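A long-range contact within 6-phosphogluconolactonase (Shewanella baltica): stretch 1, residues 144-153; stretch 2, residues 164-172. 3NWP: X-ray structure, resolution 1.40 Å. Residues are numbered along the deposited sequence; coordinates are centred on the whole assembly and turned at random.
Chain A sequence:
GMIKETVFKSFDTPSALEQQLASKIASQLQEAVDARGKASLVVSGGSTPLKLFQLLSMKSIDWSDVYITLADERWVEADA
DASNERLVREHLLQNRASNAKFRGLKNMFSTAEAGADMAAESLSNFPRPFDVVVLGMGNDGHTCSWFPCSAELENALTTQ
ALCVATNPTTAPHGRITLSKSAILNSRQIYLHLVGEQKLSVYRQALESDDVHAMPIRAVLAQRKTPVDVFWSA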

# COMPACT_ATOMS: atom_id res chain seq x y z
N CYS A 144 -2.22 -4.47 -3.42
CA CYS A 144 -1.40 -5.26 -2.45
C CYS A 144 -0.87 -6.48 -3.19
O CYS A 144 -0.36 -6.34 -4.32
CB CYS A 144 -2.17 -5.59 -1.18
SG CYS A 144 -2.78 -4.09 -0.32
N SER A 145 -0.89 -7.68 -2.57
CA SER A 145 -0.71 -8.92 -3.33
C SER A 145 -2.01 -9.74 -3.30
O SER A 145 -1.99 -10.98 -3.15
CB SER A 145 0.55 -9.74 -2.91
OG SER A 145 1.72 -9.18 -3.50
N TRP A 146 -3.13 -9.04 -3.46
CA TRP A 146 -4.45 -9.62 -3.63
C TRP A 146 -4.65 -9.86 -5.11
O TRP A 146 -5.04 -8.96 -5.85
CB TRP A 146 -5.59 -8.71 -3.11
CG TRP A 146 -5.47 -8.16 -1.73
CD1 TRP A 146 -4.60 -8.52 -0.70
CD2 TRP A 146 -6.24 -7.06 -1.22
NE1 TRP A 146 -4.80 -7.71 0.39
CE2 TRP A 146 -5.78 -6.78 0.08
CE3 TRP A 146 -7.24 -6.25 -1.77
CZ2 TRP A 146 -6.32 -5.76 0.85
CZ3 TRP A 146 -7.77 -5.22 -0.99
CH2 TRP A 146 -7.28 -4.98 0.28
N PHE A 147 -4.29 -11.04 -5.57
CA PHE A 147 -4.26 -11.33 -6.98
C PHE A 147 -5.45 -12.20 -7.37
O PHE A 147 -5.71 -13.21 -6.70
CB PHE A 147 -2.99 -12.08 -7.35
CG PHE A 147 -1.79 -11.23 -7.53
CD1 PHE A 147 -1.52 -10.65 -8.75
CD2 PHE A 147 -0.90 -11.01 -6.48
CE1 PHE A 147 -0.39 -9.88 -8.93
CE2 PHE A 147 0.19 -10.20 -6.65
CZ PHE A 147 0.46 -9.65 -7.88
N PRO A 148 -6.10 -11.86 -8.46
CA PRO A 148 -7.24 -12.67 -8.90
C PRO A 148 -6.81 -14.06 -9.43
O PRO A 148 -7.62 -14.97 -9.46
CB PRO A 148 -7.88 -11.82 -9.98
CG PRO A 148 -6.85 -10.90 -10.48
CD PRO A 148 -5.88 -10.68 -9.33
N CYS A 149 -5.54 -14.21 -9.74
CA CYS A 149 -5.02 -15.49 -10.21
C CYS A 149 -4.50 -16.38 -9.08
O CYS A 149 -3.87 -17.39 -9.37
CB CYS A 149 -3.88 -15.18 -11.19
SG CYS A 149 -2.50 -14.29 -10.41
N SER A 150 -4.73 -16.01 -7.81
CA SER A 150 -4.18 -16.77 -6.68
C SER A 150 -5.27 -17.54 -5.92
O SER A 150 -6.40 -17.06 -5.71
CB SER A 150 -3.40 -15.87 -5.71
OG SER A 150 -4.27 -14.99 -5.01
N ALA A 151 -4.89 -18.73 -5.44
CA ALA A 151 -5.78 -19.53 -4.61
C ALA A 151 -6.13 -18.91 -3.27
O ALA A 151 -7.16 -19.26 -2.68
CB ALA A 151 -5.19 -20.96 -4.43
N GLU A 152 -5.28 -18.00 -2.79
CA GLU A 152 -5.37 -17.44 -1.46
C GLU A 152 -6.14 -16.14 -1.44
O GLU A 152 -6.22 -15.52 -0.38
CB GLU A 152 -3.96 -17.15 -0.93
CG GLU A 152 -3.07 -18.37 -0.79
CD GLU A 152 -2.31 -18.77 -2.03
OE1 GLU A 152 -2.32 -18.09 -3.09
OE2 GLU A 152 -1.66 -19.85 -1.99
N LEU A 153 -6.72 -15.74 -2.58
CA LEU A 153 -7.43 -14.43 -2.59
C LEU A 153 -8.55 -14.36 -1.55
O LEU A 153 -8.62 -13.38 -0.79
CB LEU A 153 -7.98 -14.13 -3.98
CG LEU A 153 -8.73 -12.82 -4.08
CD1 LEU A 153 -7.84 -11.57 -3.77
CD2 LEU A 153 -9.33 -12.69 -5.51
N VAL A 164 -1.04 -12.42 5.25
CA VAL A 164 -1.15 -13.79 4.79
C VAL A 164 -0.30 -13.98 3.57
O VAL A 164 0.06 -13.01 2.89
CB VAL A 164 -2.56 -14.22 4.49
CG1 VAL A 164 -3.45 -14.15 5.75
CG2 VAL A 164 -3.16 -13.47 3.31
N ALA A 165 0.01 -15.24 3.27
CA ALA A 165 0.74 -15.54 2.05
C ALA A 165 -0.18 -15.63 0.89
O ALA A 165 -1.32 -16.09 0.98
CB ALA A 165 1.53 -16.91 2.19
N THR A 166 0.30 -15.24 -0.28
CA THR A 166 -0.41 -15.48 -1.53
C THR A 166 0.57 -15.89 -2.64
O THR A 166 1.76 -15.55 -2.59
CB THR A 166 -1.27 -14.26 -2.04
OG1 THR A 166 -0.38 -13.25 -2.54
CG2 THR A 166 -2.18 -13.72 -0.92
N ASN A 167 0.06 -16.62 -3.62
CA ASN A 167 0.91 -17.17 -4.70
C ASN A 167 0.26 -16.91 -6.04
O ASN A 167 -0.48 -17.73 -6.61
CB ASN A 167 1.04 -18.68 -4.43
CG ASN A 167 1.90 -18.96 -3.23
OD1 ASN A 167 3.11 -18.78 -3.27
ND2 ASN A 167 1.25 -19.31 -2.10
N PRO A 168 0.47 -15.71 -6.59
CA PRO A 168 -0.05 -15.47 -7.91
C PRO A 168 0.48 -16.45 -8.94
O PRO A 168 1.65 -16.89 -8.85
CB PRO A 168 0.44 -14.05 -8.22
CG PRO A 168 1.55 -13.79 -7.31
CD PRO A 168 1.28 -14.60 -6.09
N THR A 169 -0.39 -16.80 -9.86
CA THR A 169 0.01 -17.60 -11.00
C THR A 169 0.33 -16.83 -12.26
O THR A 169 0.83 -17.42 -13.23
CB THR A 169 -1.05 -18.66 -11.32
OG1 THR A 169 -2.26 -18.02 -11.69
CG2 THR A 169 -1.28 -19.57 -10.08
N THR A 170 0.07 -15.53 -12.24
CA THR A 170 0.30 -14.63 -13.41
C THR A 170 1.37 -13.57 -13.13
O THR A 170 1.58 -12.68 -13.97
CB THR A 170 -0.96 -13.95 -13.89
OG1 THR A 170 -1.44 -13.04 -12.92
CG2 THR A 170 -2.04 -15.01 -14.26
N ALA A 171 2.02 -13.66 -11.97
CA ALA A 171 3.10 -12.76 -11.57
C ALA A 171 4.11 -13.57 -10.76
O ALA A 171 3.75 -14.57 -10.12
CB ALA A 171 2.56 -11.61 -10.71
N PRO A 172 5.39 -13.16 -10.80
CA PRO A 172 6.43 -13.91 -10.11
C PRO A 172 6.45 -13.73 -8.60
O PRO A 172 5.98 -12.73 -8.08
CB PRO A 172 7.73 -13.31 -10.69
CG PRO A 172 7.38 -11.94 -11.05
CD PRO A 172 5.96 -12.06 -11.60
O HOH W 1 -2.31 -19.78 -6.22

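Stretch 1 is an irregular segment folded by two type I beta turns, Phe 147 to Ser 150 and Ser 150 to Leu 153. Stretch 2 starts as the end of a strand, 164-166, and continues as loop. The backbones come nearest at Ser 150 and Pro 168, whose CA atoms lie 4.5 Å apart. Glu 152 and Thr 166 follow, at 5.3 Å between CA atoms. No direct backbone-to-backbone hydrogen bond joins the stretches. Side chains and one water make the links, and 528 Å² of surface is buried in all.

Cys 149, Glu 152 and Thr 166 cover the most surface. Glu 152 points its CA-to-CB bond toward stretch 2, and its carboxylate grips Asn 167 at two points. The backbone N of Asn 167 donates to OE1 of Glu 152 at 2.8 Å. The amide ND2 of Asn 167 donates to OE2 of Glu 152 at 3.0 Å, with a nearly straight N-H...O angle of 174°. Both carboxylate oxygens are thus used on a single residue. The aliphatic part of Glu 152 also packs here, with its CB 3.9 Å from CG2 of Thr 166.

Thr 166 closes the last position of the strand. Its hydroxyl OG1 donates to the backbone O of Ser 145 at 2.8 Å. This matters because both residues are buried, where an unpaired polar group is costly. The closest approach of Glu 152 to Thr 166 is OE1 of Glu 152 to CA of Thr 166, at 3.6 Å.

Cys 149 sits in the first turn and also points toward stretch 2. Its backbone O accepts a hydrogen bond from OG1 of Thr 169 at 2.9 Å. Its sulfur has an apolar neighbour, with SG 3.7 Å from CB of Pro 168. The backbone N of Thr 170 makes a weak hydrogen bond to SG of Cys 149 at 3.4 Å, although the sulfur position is less certain in the model.

Pro 168 serves a second partner. Its CB lies over one face of the Phe 147 ring, 3.8 Å from the ring centroid and 18° off the ring normal. This is a CH-pi contact, in which a polarised C-H meets the electron-rich face. Ala 171 adds to this apolar patch, with its CB 3.9 Å from CE1 of Phe 147.

A water bridges the backbones. It accepts from N of Ala 151 at 2.9 Å and donates to O of Asn 167 at 2.8 Å.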